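Local coordinates for putative uncharacterized protein (Bacteroides thetaiotaomicron, PDB 2RBK) that is probably a magnesium-dependent phosphatase of the haloacid dehalogenase superfamily, caught here with a vanadate-like mimic of the phosphoryl-transfer intermediate, at residues K3-D8 with M207-G212; G225-Q230 with A237-V242; I39-G44 with D63-M68. All blocks are in the same frame, centred on the assembly; numbering follows the deposited sequence.

Overall arrangement
All three contacts lie in the mixed, largely parallel central sheet of the haloacid dehalogenase core. Six of its eight strands run, in order, 64-67, 38-42, 4-7, 206-210, 224-227 and 241-242. Interaction 3 pairs the first two of these, interaction 1 the middle two and interaction 2 the last two. Centres of interactions 1 and 3 are about 9 Å apart, those of 1 and 2 about 10 Å, and those of 2 and 3 about 19 Å. Interaction 1 joins the start of the chain to residues some 200 positions later, and interaction 3 falls between its segments. Interaction 2 follows both. Interactions 1 and 3 meet the vanadium group at their C-terminal ends, so the turns after neighbouring strands probably build one active site.

Interaction 1: K3-D8 with M207-G212; sequences KALFFD and MSFGDG. With MG (magnesium ion), chain B; VN4 (oxido(dioxo)vanadium), chain C.
The Phe7 ring overlaps the Phe209 ring in an offset stack, with centroids 4.4 Å apart and planes at 17°. Phe7 CE2 lies over one face of Phe209, toward the rim near CD1. The two side chains run side by side from adjacent parallel strands, 4-7 and 206-210, at the centre of the haloacid dehalogenase Rossmann-like core. Each has CG anti to its carbonyl carbon, which sends both rings the same way. On the same face, Leu5 CD2 packs 4.0 Å from Met207 CB and also reaches the edge of the Phe209 ring. Helix 250-258 covers this face, with Ile251 on both phenylalanines. Phe6 turns to the other face, where Ile192, Ile195 and Ile196 of helix 188-199 meet it.

Four backbone bonds hold the strands: Met207 N to Ala4 O, Phe6 N to Met207 O, Phe209 N to Phe6 O, and Asp8 N to Phe209 O. The last is nearly straight, at 171°.

Beyond the strand ends the contact becomes the metal site. Asp8 CG is anti to the backbone N (chi1 177°), which carries the carboxylate on past the strand end to both metals. OD1 binds magnesium and accepts a hydrogen bond from Thr12 OG1, while OD2 binds vanadium at 2.0 Å. Asp211 reaches the same magnesium from the loop just after strand 206-210, and Asp10 O adds a protein ligand. Asp8 OD1 and Asp211 OD1 are only 2.7 Å apart because both bind the ion, each at 2.1 Å. Two waters and vanadate oxygen O2 complete its six ligands.

Interaction 2: G225-Q230 with A237-V242; sequences GVAMGQ and AAADYV
Gly225 meets Asp240 at the start of this contact, which pairs strands 224-227 and 241-242, the two strands of a beta-alpha-beta unit whose helix is 233-238. Gly225 N donates to Asp240 OD2 at 2.9 Å. The bond reaches the anti side of the carboxylate, 18° out of its plane. Asp240 CG is anti to its own carbonyl carbon (chi1 -56°), which places the carboxylate beside the glycine N-H. Gly225 O turns back to the same loop and accepts twice. Asp240 N lies 2.8 Å from it, tilted 28° from the carbonyl plane. Tyr241 N is more distant but lies nearly along the C=O axis.

Val226 pairs with Tyr241. Its CG1 lies near the plane of the tyrosine ring, at the edge, 4.3 Å from CD2. Helix 250-258 covers this face: Val226 touches Ala254 and Phe258, and the Tyr241 ring stacks on His257 and meets Phe258 edge-to-face.

Ala227 N donates to Tyr241 O at 2.9 Å, a parallel-strand bond. Ala227 CB points to the opposite face and packs 3.6 Å from Ala239 CB, with Val242 CG2 more loosely placed nearby. Ala239 CB also sits against Gly225 O, so one methyl in the link between helix and strand touches both the strand backbone and Ala227.

After Ala227 the chain leaves the pairing, and Gly229 CA makes a loose contact with Val242 CG1.

The chemistry is thus split. Three of the four hydrogen bonds involve Gly225; beyond it, apolar contacts accompany a single backbone bond. Asp240 binds a second magnesium in another structure of this protein. No magnesium is bound there in this model, and Asp240 OD2 is engaged with Gly225 N.

Interaction 3: I39-G44 with D63-M68; sequences IFIATG and DGYITM. With VN4 (oxido(dioxo)vanadium), chain C.
Asp63 grips Ile39 twice, with side chain and backbone together. Its OD2 takes the Ile39 N-H at 2.8 Å through the anti lone pair, and its N donates to Ile39 O. CG is anti to the carbonyl carbon (chi1 -61°), which brings the carboxylate back to the strand. An alanine here would probably leave Ile39 N without this acceptor and weaken the start of the pairing.

The parallel pairing continues from Ile41 N to Gly64 O, Ile66 N to Ile41 O, and Thr43 N to Ile66 O. Gly64 CA lies in the plane of the Phe40 ring, at its edge, 3.6 Å from CD2. On the other face of the sheet Ile41 CB packs 3.8 Å from Tyr65 CD2, the two side chains side by side.

At the C-terminal end Thr43 OG1, anti to its backbone N, donates to vanadate O1 at 2.8 Å and is also hydrogen-bonded to Arg45 N. Gly44 N donates to O3 at an angle of 162°. These two groups line the ligand pocket.

Strands 38-42 and 64-67 are linked by helix 54-58 in a beta-alpha-beta unit. Strand 4-7 pairs with the former and strand 72-75 with the latter, while Ile195 of helix 188-199 covers Phe40 and Ile66.

Interaction 1: K3-D8 with M207-G212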
loop_
_atom_site.group_PDB
_atom_site.type_symbol
_atom_site.label_atom_id
_atom_site.label_comp_id
_atom_site.label_asym_id
_atom_site.label_seq_id
_atom_site.Cartn_x
_atom_site.Cartn_y
_atom_site.Cartn_z
ATOM N N LYS A 3 11.016 16.695 -5.703
ATOM C CA LYS A 3 9.751 17.311 -6.084
ATOM C C LYS A 3 8.551 16.491 -5.631
ATOM O O LYS A 3 7.473 17.070 -5.496
ATOM C CB LYS A 3 9.672 17.542 -7.575
ATOM C CG LYS A 3 10.666 18.586 -8.074
ATOM C CD LYS A 3 10.468 18.990 -9.543
ATOM C CE LYS A 3 10.969 20.391 -9.887
ATOM N NZ LYS A 3 10.726 20.746 -11.325
ATOM N N ALA A 4 8.681 15.199 -5.437
ATOM C CA ALA A 4 7.553 14.309 -5.163
ATOM C C ALA A 4 7.924 13.364 -4.020
ATOM O O ALA A 4 8.982 12.729 -4.079
ATOM C CB ALA A 4 7.170 13.519 -6.383
ATOM N N LEU A 5 7.070 13.303 -3.028
ATOM C CA LEU A 5 7.200 12.404 -1.866
ATOM C C LEU A 5 6.138 11.328 -1.969
ATOM O O LEU A 5 4.963 11.637 -2.224
ATOM C CB LEU A 5 6.969 13.174 -0.588
ATOM C CG LEU A 5 7.806 14.461 -0.375
ATOM C CD1 LEU A 5 7.457 15.082 0.947
ATOM C CD2 LEU A 5 9.297 14.175 -0.497
ATOM N N PHE A 6 6.511 10.074 -1.737
ATOM C CA PHE A 6 5.620 8.951 -1.780
ATOM C C PHE A 6 5.635 8.231 -0.438
ATOM O O PHE A 6 6.671 7.698 -0.058
ATOM C CB PHE A 6 6.031 7.954 -2.878
ATOM C CG PHE A 6 5.925 8.588 -4.241
ATOM C CD1 PHE A 6 6.971 9.259 -4.856
ATOM C CD2 PHE A 6 4.704 8.520 -4.927
ATOM C CE1 PHE A 6 6.815 9.850 -6.082
ATOM C CE2 PHE A 6 4.543 9.123 -6.163
ATOM C CZ PHE A 6 5.616 9.767 -6.742
ATOM N N PHE A 7 4.501 8.241 0.245
ATOM C CA PHE A 7 4.397 7.680 1.598
ATOM C C PHE A 7 3.509 6.440 1.610
ATOM O O PHE A 7 2.321 6.511 1.297
ATOM C CB PHE A 7 3.781 8.669 2.550
ATOM C CG PHE A 7 4.607 9.895 2.796
ATOM C CD1 PHE A 7 4.382 11.069 2.122
ATOM C CD2 PHE A 7 5.661 9.870 3.722
ATOM C CE1 PHE A 7 5.143 12.202 2.362
ATOM C CE2 PHE A 7 6.423 11.001 3.939
ATOM C CZ PHE A 7 6.167 12.170 3.269
ATOM N N ASP A 8 4.081 5.318 2.083
ATOM C CA ASP A 8 3.245 4.244 2.583
ATOM C C ASP A 8 2.413 4.747 3.750
ATOM O O ASP A 8 2.771 5.708 4.421
ATOM C CB ASP A 8 4.150 3.107 3.030
ATOM C CG ASP A 8 3.452 1.950 3.633
ATOM O OD1 ASP A 8 3.866 1.522 4.738
ATOM O OD2 ASP A 8 2.479 1.441 3.009
ATOM N N MET A 207 11.219 10.804 -3.856
ATOM C CA MET A 207 11.614 10.238 -2.579
ATOM C C MET A 207 10.463 9.376 -2.080
ATOM O O MET A 207 9.305 9.822 -2.097
ATOM C CB MET A 207 11.912 11.348 -1.576
ATOM C CG MET A 207 12.419 10.863 -0.209
ATOM S SD MET A 207 12.848 12.208 0.905
ATOM C CE MET A 207 14.381 12.758 0.152
ATOM N N SER A 208 10.767 8.184 -1.598
ATOM C CA SER A 208 9.744 7.274 -1.075
ATOM C C SER A 208 10.074 6.909 0.375
ATOM O O SER A 208 11.234 6.968 0.811
ATOM C CB SER A 208 9.644 6.028 -1.943
ATOM O OG SER A 208 10.862 5.322 -1.915
ATOM N N PHE A 209 9.028 6.524 1.116
ATOM C CA PHE A 209 9.070 6.212 2.521
ATOM C C PHE A 209 8.278 4.946 2.771
ATOM O O PHE A 209 7.106 4.893 2.381
ATOM C CB PHE A 209 8.477 7.336 3.367
ATOM C CG PHE A 209 9.115 8.699 3.200
ATOM C CD1 PHE A 209 8.837 9.485 2.093
ATOM C CD2 PHE A 209 9.963 9.214 4.161
ATOM C CE1 PHE A 209 9.374 10.736 1.954
ATOM C CE2 PHE A 209 10.526 10.473 4.012
ATOM C CZ PHE A 209 10.229 11.252 2.914
ATOM N N GLY A 210 8.870 3.971 3.465
ATOM C CA GLY A 210 8.137 2.735 3.731
ATOM C C GLY A 210 8.730 1.944 4.847
ATOM O O GLY A 210 9.839 2.191 5.338
ATOM N N ASP A 211 7.946 0.938 5.271
ATOM C CA ASP A 211 8.309 0.068 6.358
ATOM C C ASP A 211 8.200 -1.406 6.007
ATOM O O ASP A 211 8.553 -2.189 6.901
ATOM C CB ASP A 211 7.425 0.268 7.623
ATOM C CG ASP A 211 6.037 -0.287 7.420
ATOM O OD1 ASP A 211 5.479 -0.011 6.332
ATOM O OD2 ASP A 211 5.535 -1.026 8.313
ATOM N N GLY A 212 7.716 -1.786 4.845
ATOM C CA GLY A 212 7.294 -3.181 4.607
ATOM C C GLY A 212 7.827 -3.748 3.325
ATOM O O GLY A 212 8.341 -3.036 2.456
HETATM MG MG MG B . 3.553 -0.299 5.643
HETATM V V VN4 C . 0.886 0.254 3.381
HETATM O O1 VN4 C . -0.117 1.569 3.566
HETATM O O2 VN4 C . 1.699 -0.457 4.770
HETATM O O3 VN4 C . 0.778 -0.950 1.998
HETATM O O HOH W 1 3.426 -1.999 6.837
HETATM O O HOH W 2 4.395 -1.273 3.992
HETATM O O HOH W 3 -0.956 -0.724 3.786
#

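Interaction 2: G225-Q230 with A237-V242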
loop_
_atom_site.group_PDB
_atom_site.type_symbol
_atom_site.label_atom_id
_atom_site.label_comp_id
_atom_site.label_asym_id
_atom_site.label_seq_id
_atom_site.Cartn_x
_atom_site.Cartn_y
_atom_site.Cartn_z
ATOM N N GLY A 225 15.194 6.464 -1.245
ATOM C CA GLY A 225 14.263 5.631 -0.480
ATOM C C GLY A 225 14.583 5.688 1.015
ATOM O O GLY A 225 15.772 5.534 1.378
ATOM N N VAL A 226 13.590 5.924 1.815
ATOM C CA VAL A 226 13.710 6.012 3.245
ATOM C C VAL A 226 12.938 4.870 3.914
ATOM O O VAL A 226 11.732 4.748 3.727
ATOM C CB VAL A 226 13.144 7.372 3.754
ATOM C CG1 VAL A 226 13.150 7.395 5.281
ATOM C CG2 VAL A 226 13.914 8.509 3.146
ATOM N N ALA A 227 13.643 4.079 4.727
ATOM C CA ALA A 227 13.011 3.015 5.528
ATOM C C ALA A 227 12.805 3.473 6.935
ATOM O O ALA A 227 13.648 4.117 7.548
ATOM C CB ALA A 227 13.890 1.755 5.565
ATOM N N MET A 228 11.650 3.120 7.496
ATOM C CA MET A 228 11.352 3.404 8.881
ATOM C C MET A 228 12.254 2.591 9.791
ATOM O O MET A 228 12.658 1.481 9.489
ATOM C CB MET A 228 9.865 3.118 9.166
ATOM C CG MET A 228 8.887 3.882 8.318
ATOM S SD MET A 228 9.197 5.659 8.206
ATOM C CE MET A 228 8.733 6.186 9.825
ATOM N N GLY A 229 12.535 3.121 10.994
ATOM C CA GLY A 229 13.507 2.517 11.877
ATOM C C GLY A 229 13.167 1.105 12.313
ATOM O O GLY A 229 14.067 0.336 12.647
ATOM N N GLN A 230 11.885 0.778 12.418
ATOM C CA GLN A 230 11.441 -0.560 12.856
ATOM C C GLN A 230 11.273 -1.571 11.734
ATOM O O GLN A 230 10.849 -2.702 11.993
ATOM C CB GLN A 230 10.140 -0.377 13.644
ATOM C CG GLN A 230 8.894 0.038 12.924
ATOM C CD GLN A 230 8.552 1.344 12.282
ATOM O OE1 GLN A 230 9.216 2.319 12.659
ATOM N NE2 GLN A 230 7.386 1.221 11.448
ATOM N N ALA A 237 17.642 -2.558 3.835
ATOM C CA ALA A 237 18.657 -2.731 2.858
ATOM C C ALA A 237 18.258 -2.194 1.497
ATOM O O ALA A 237 19.145 -1.797 0.733
ATOM C CB ALA A 237 19.070 -4.197 2.740
ATOM N N ALA A 238 16.976 -2.177 1.176
ATOM C CA ALA A 238 16.461 -1.618 -0.067
ATOM C C ALA A 238 16.459 -0.085 -0.076
ATOM O O ALA A 238 16.362 0.544 -1.148
ATOM C CB ALA A 238 15.042 -2.098 -0.322
ATOM N N ALA A 239 16.475 0.508 1.082
ATOM C CA ALA A 239 16.484 1.963 1.219
ATOM C C ALA A 239 17.902 2.516 1.123
ATOM O O ALA A 239 18.904 1.879 1.315
ATOM C CB ALA A 239 15.809 2.335 2.518
ATOM N N ASP A 240 17.950 3.832 0.816
ATOM C CA ASP A 240 19.190 4.600 0.877
ATOM C C ASP A 240 19.462 5.140 2.260
ATOM O O ASP A 240 20.630 5.410 2.574
ATOM C CB ASP A 240 19.116 5.742 -0.133
ATOM C CG ASP A 240 18.836 5.269 -1.512
ATOM O OD1 ASP A 240 19.668 4.466 -2.026
ATOM O OD2 ASP A 240 17.777 5.572 -2.073
ATOM N N TYR A 241 18.453 5.314 3.077
ATOM C CA TYR A 241 18.525 5.960 4.351
ATOM C C TYR A 241 17.559 5.273 5.319
ATOM O O TYR A 241 16.408 5.082 4.893
ATOM C CB TYR A 241 18.218 7.450 4.222
ATOM C CG TYR A 241 18.312 8.279 5.458
ATOM C CD1 TYR A 241 19.539 8.757 5.886
ATOM C CD2 TYR A 241 17.214 8.588 6.201
ATOM C CE1 TYR A 241 19.583 9.511 7.018
ATOM C CE2 TYR A 241 17.237 9.381 7.349
ATOM C CZ TYR A 241 18.456 9.825 7.752
ATOM O OH TYR A 241 18.550 10.616 8.879
ATOM N N VAL A 242 17.983 4.995 6.516
ATOM C CA VAL A 242 17.094 4.434 7.545
ATOM C C VAL A 242 16.864 5.522 8.575
ATOM O O VAL A 242 17.831 6.001 9.207
ATOM C CB VAL A 242 17.683 3.170 8.170
ATOM C CG1 VAL A 242 16.748 2.628 9.247
ATOM C CG2 VAL A 242 18.003 2.107 7.134
#

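Interaction 3: I39-G44 with D63-M68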
loop_
_atom_site.group_PDB
_atom_site.type_symbol
_atom_site.label_atom_id
_atom_site.label_comp_id
_atom_site.label_asym_id
_atom_site.label_seq_id
_atom_site.Cartn_x
_atom_site.Cartn_y
_atom_site.Cartn_z
ATOM N N ILE A 39 2.819 15.605 -2.515
ATOM C CA ILE A 39 2.735 14.592 -1.488
ATOM C C ILE A 39 1.742 13.517 -1.903
ATOM O O ILE A 39 0.554 13.816 -2.158
ATOM C CB ILE A 39 2.294 15.225 -0.157
ATOM C CG1 ILE A 39 3.340 16.236 0.335
ATOM C CG2 ILE A 39 1.962 14.146 0.863
ATOM C CD1 ILE A 39 2.929 17.040 1.523
ATOM N N PHE A 40 2.218 12.302 -2.058
ATOM C CA PHE A 40 1.418 11.205 -2.575
ATOM C C PHE A 40 1.392 10.086 -1.577
ATOM O O PHE A 40 2.362 9.762 -0.874
ATOM C CB PHE A 40 2.030 10.685 -3.871
ATOM C CG PHE A 40 2.104 11.765 -4.925
ATOM C CD1 PHE A 40 3.304 12.345 -5.281
ATOM C CD2 PHE A 40 0.921 12.214 -5.499
ATOM C CE1 PHE A 40 3.297 13.364 -6.253
ATOM C CE2 PHE A 40 0.923 13.231 -6.452
ATOM C CZ PHE A 40 2.122 13.825 -6.802
ATOM N N ILE A 41 0.246 9.417 -1.522
ATOM C CA ILE A 41 0.059 8.168 -0.794
ATOM C C ILE A 41 0.391 7.008 -1.682
ATOM O O ILE A 41 0.031 7.041 -2.870
ATOM C CB ILE A 41 -1.398 8.101 -0.292
ATOM C CG1 ILE A 41 -1.690 9.259 0.681
ATOM C CG2 ILE A 41 -1.737 6.746 0.308
ATOM C CD1 ILE A 41 -0.816 9.269 1.904
ATOM N N ALA A 42 1.087 5.997 -1.163
ATOM C CA ALA A 42 1.424 4.793 -1.929
ATOM C C ALA A 42 1.154 3.624 -1.003
ATOM O O ALA A 42 1.991 3.277 -0.165
ATOM C CB ALA A 42 2.833 4.840 -2.458
ATOM N N THR A 43 -0.022 2.976 -1.182
ATOM C CA THR A 43 -0.521 1.987 -0.244
ATOM C C THR A 43 -1.033 0.747 -0.949
ATOM O O THR A 43 -1.526 0.772 -2.067
ATOM C CB THR A 43 -1.605 2.636 0.647
ATOM O OG1 THR A 43 -2.072 1.716 1.631
ATOM C CG2 THR A 43 -2.826 3.079 -0.154
ATOM N N GLY A 44 -0.953 -0.387 -0.209
ATOM C CA GLY A 44 -1.657 -1.570 -0.541
ATOM C C GLY A 44 -3.131 -1.489 -0.297
ATOM O O GLY A 44 -3.945 -2.265 -0.829
ATOM N N ASP A 63 -1.762 15.207 -2.677
ATOM C CA ASP A 63 -1.903 15.569 -4.101
ATOM C C ASP A 63 -2.330 14.410 -4.979
ATOM O O ASP A 63 -2.695 14.652 -6.149
ATOM C CB ASP A 63 -0.600 16.186 -4.593
ATOM C CG ASP A 63 -0.271 17.438 -3.811
ATOM O OD1 ASP A 63 -1.113 18.388 -3.786
ATOM O OD2 ASP A 63 0.796 17.487 -3.155
ATOM N N GLY A 64 -2.272 13.178 -4.522
ATOM C CA GLY A 64 -2.686 12.028 -5.329
ATOM C C GLY A 64 -2.442 10.757 -4.570
ATOM O O GLY A 64 -1.778 10.734 -3.534
ATOM N N TYR A 65 -2.993 9.668 -5.147
ATOM C CA TYR A 65 -3.018 8.384 -4.532
ATOM C C TYR A 65 -2.589 7.262 -5.473
ATOM O O TYR A 65 -3.122 7.140 -6.583
ATOM C CB TYR A 65 -4.439 8.015 -4.029
ATOM C CG TYR A 65 -4.938 8.876 -2.892
ATOM C CD1 TYR A 65 -5.446 10.147 -3.114
ATOM C CD2 TYR A 65 -4.925 8.407 -1.581
ATOM C CE1 TYR A 65 -5.901 10.936 -2.083
ATOM C CE2 TYR A 65 -5.374 9.181 -0.533
ATOM C CZ TYR A 65 -5.869 10.441 -0.800
ATOM O OH TYR A 65 -6.310 11.211 0.254
ATOM N N ILE A 66 -1.709 6.430 -4.950
ATOM C CA ILE A 66 -1.387 5.131 -5.470
ATOM C C ILE A 66 -2.002 4.145 -4.498
ATOM O O ILE A 66 -1.597 4.104 -3.333
ATOM C CB ILE A 66 0.167 4.949 -5.563
ATOM C CG1 ILE A 66 0.772 5.909 -6.572
ATOM C CG2 ILE A 66 0.524 3.483 -5.805
ATOM C CD1 ILE A 66 2.241 6.156 -6.257
ATOM N N THR A 67 -3.010 3.396 -4.944
ATOM C CA THR A 67 -3.703 2.430 -4.082
ATOM C C THR A 67 -3.589 1.060 -4.690
ATOM O O THR A 67 -3.171 0.879 -5.838
ATOM C CB THR A 67 -5.188 2.841 -3.872
ATOM O OG1 THR A 67 -5.949 2.580 -5.062
ATOM C CG2 THR A 67 -5.323 4.268 -3.430
ATOM N N MET A 68 -3.952 0.058 -3.877
ATOM C CA MET A 68 -3.872 -1.331 -4.326
ATOM C C MET A 68 -2.488 -1.622 -4.965
ATOM O O MET A 68 -2.376 -2.260 -6.021
ATOM C CB MET A 68 -5.019 -1.711 -5.269
ATOM C CG MET A 68 -6.335 -1.617 -4.573
ATOM S SD MET A 68 -7.683 -2.421 -5.404
ATOM C CE MET A 68 -8.712 -1.032 -5.909
HETATM V V VN4 C . 0.886 0.254 3.381
HETATM O O1 VN4 C . -0.117 1.569 3.566
HETATM O O2 VN4 C . 1.699 -0.457 4.770
HETATM O O3 VN4 C . 0.778 -0.950 1.998
HETATM O O HOH W 3 -0.956 -0.724 3.786
#